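Local coordinates for acetoacetate decarboxylase (Sphingomonas wittichii, PDB 5UPB), which is an acetoacetate decarboxylase-like enzyme that probably acts on carbonyl substrates through a Schiff-base intermediate, at the interface of chains A and B. Coordinates in Å, arbitrary orientation; residue numbers count along the deposited sequence, not the author numbering. Chains: chain A/B, Acetoacetate decarboxylase.

The interface of chains A and B. Residues chain A 12, 75, 78, 109; chain B 153-154, 156, 225-226.
The imidazole of B:His154 reaches across a two-fold interface of the deposited assembly to the indole of A:Trp109, while B:Asp226 behind it also meets A:Asn75. B:His154 follows the end of strand 146-153. Its CB lies 4.0 Å from the amide oxygen OD1 of A:Asn75, and chi1 of -79° sets CG anti to the carbonyl carbon, turning the ring toward chain A. ND1 donates a hydrogen bond of 2.8 Å to the carboxylate OD2 of B:Asp226, which lies in the ring plane and accepts on its syn lone pair. CE1 packs 3.6 Å from CD1 of A:Trp109. At the tip, NE2 accepts the indole N-H of A:Trp109 NE1, 3.1 Å away; the donor lies 19° out of the imidazole plane, and the two rings meet edge to face. Histidine suits this place because one flat ring can donate at ND1 and accept at NE2, linking aspartate to tryptophan. A phenylalanine in its place would probably leave both the indole N-H of A:Trp109 and the carboxylate of B:Asp226 without their imidazole partners. One face of the ring looks onto the backbone of A:Gly78, where glycine brings no side chain toward the imidazole. Arginine at B:Arg153 supplies charge: its chain, extended from CG to NE, brings NH1 into a salt bridge with OD2 of B:Asp226, the hydrogen bond being weak, which likely favours the ionised carboxylate. Asparagine serves two ways at A:Asn75: its ND2 makes a weak hydrogen bond to the same OD2, the amide plane turned 79° from the carboxylate. OD1 of A:Asn75 lies 2.7 Å from a water that bridges to the backbone O of B:His154, 3.0 Å away.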
loop_
_atom_site.group_PDB
_atom_site.type_symbol
_atom_site.label_atom_id
_atom_site.label_comp_id
_atom_site.label_asym_id
_atom_site.label_seq_id
_atom_site.Cartn_x
_atom_site.Cartn_y
_atom_site.Cartn_z
ATOM N N GLN A 12 -5.194 17.158 18.538
ATOM C CA GLN A 12 -4.912 15.734 18.388
ATOM C C GLN A 12 -4.827 15.298 16.936
ATOM O O GLN A 12 -4.356 14.188 16.662
ATOM C CB GLN A 12 -5.992 14.908 19.096
ATOM C CG GLN A 12 -7.421 15.234 18.653
ATOM C CD GLN A 12 -8.425 14.228 19.159
ATOM O OE1 GLN A 12 -8.088 13.331 19.929
ATOM N NE2 GLN A 12 -9.669 14.367 18.722
ATOM N N ASN A 75 -0.627 4.099 18.610
ATOM C CA ASN A 75 -0.521 4.546 17.224
ATOM C C ASN A 75 0.823 4.125 16.664
ATOM O O ASN A 75 1.670 4.958 16.331
ATOM C CB ASN A 75 -0.715 6.046 17.122
ATOM C CG ASN A 75 -0.931 6.485 15.667
ATOM O OD1 ASN A 75 -0.989 5.641 14.788
ATOM N ND2 ASN A 75 -0.891 7.773 15.420
ATOM N N GLY A 78 2.122 5.614 13.358
ATOM C CA GLY A 78 2.606 6.966 13.465
ATOM C C GLY A 78 3.978 7.121 14.038
ATOM O O GLY A 78 4.468 8.246 14.151
ATOM N N TRP A 109 3.265 12.201 7.408
ATOM C CA TRP A 109 3.697 13.058 8.513
ATOM C C TRP A 109 5.187 13.312 8.461
ATOM O O TRP A 109 5.644 14.395 8.830
ATOM C CB TRP A 109 3.318 12.486 9.880
ATOM C CG TRP A 109 3.480 11.012 10.073
ATOM C CD1 TRP A 109 2.541 10.058 9.865
ATOM C CD2 TRP A 109 4.629 10.334 10.590
ATOM N NE1 TRP A 109 3.031 8.817 10.186
ATOM C CE2 TRP A 109 4.310 8.954 10.643
ATOM C CE3 TRP A 109 5.886 10.758 11.031
ATOM C CZ2 TRP A 109 5.200 7.989 11.104
ATOM C CZ3 TRP A 109 6.800 9.776 11.470
ATOM C CH2 TRP A 109 6.434 8.405 11.496
ATOM N N ARG B 153 -6.621 4.955 7.682
ATOM C CA ARG B 153 -5.277 5.504 7.806
ATOM C C ARG B 153 -4.634 4.928 9.053
ATOM O O ARG B 153 -5.289 4.803 10.095
ATOM C CB ARG B 153 -5.278 7.044 7.884
ATOM C CG ARG B 153 -3.870 7.693 8.051
ATOM C CD ARG B 153 -3.965 9.214 7.899
ATOM N NE ARG B 153 -2.686 9.885 8.084
ATOM C CZ ARG B 153 -2.208 10.283 9.271
ATOM N NH1 ARG B 153 -2.901 10.101 10.389
ATOM N NH2 ARG B 153 -1.025 10.862 9.347
ATOM N N HIS B 154 -3.351 4.560 8.933
ATOM C CA HIS B 154 -2.583 4.072 10.075
ATOM C C HIS B 154 -3.212 2.830 10.690
ATOM O O HIS B 154 -3.019 2.537 11.880
ATOM C CB HIS B 154 -2.416 5.184 11.121
ATOM C CG HIS B 154 -1.352 6.178 10.781
ATOM N ND1 HIS B 154 -1.192 7.356 11.478
ATOM C CD2 HIS B 154 -0.365 6.152 9.853
ATOM C CE1 HIS B 154 -0.153 8.017 10.988
ATOM N NE2 HIS B 154 0.366 7.309 10.003
ATOM N N PHE B 156 -6.474 2.406 11.050
ATOM C CA PHE B 156 -7.759 2.761 11.637
ATOM C C PHE B 156 -8.757 3.027 10.530
ATOM O O PHE B 156 -8.506 3.857 9.654
ATOM C CB PHE B 156 -7.663 4.014 12.515
ATOM C CG PHE B 156 -6.683 3.884 13.631
ATOM C CD1 PHE B 156 -7.054 3.224 14.785
ATOM C CD2 PHE B 156 -5.403 4.413 13.529
ATOM C CE1 PHE B 156 -6.155 3.078 15.862
ATOM C CE2 PHE B 156 -4.481 4.268 14.607
ATOM C CZ PHE B 156 -4.859 3.599 15.755
ATOM N N PRO B 225 -6.560 7.708 17.162
ATOM C CA PRO B 225 -5.878 8.582 18.138
ATOM C C PRO B 225 -5.331 9.865 17.541
ATOM O O PRO B 225 -5.052 10.811 18.293
ATOM C CB PRO B 225 -4.710 7.717 18.639
ATOM C CG PRO B 225 -4.885 6.371 18.032
ATOM C CD PRO B 225 -5.895 6.416 16.939
ATOM N N ASP B 226 -5.090 9.907 16.227
ATOM C CA ASP B 226 -4.537 11.086 15.565
ATOM C C ASP B 226 -5.543 11.739 14.608
ATOM O O ASP B 226 -5.168 12.355 13.597
ATOM C CB ASP B 226 -3.221 10.736 14.855
ATOM C CG ASP B 226 -3.333 9.555 13.890
ATOM O OD1 ASP B 226 -4.416 8.961 13.771
ATOM O OD2 ASP B 226 -2.317 9.221 13.234
HETATM O O HOH W 1 -1.152 3.029 14.196
#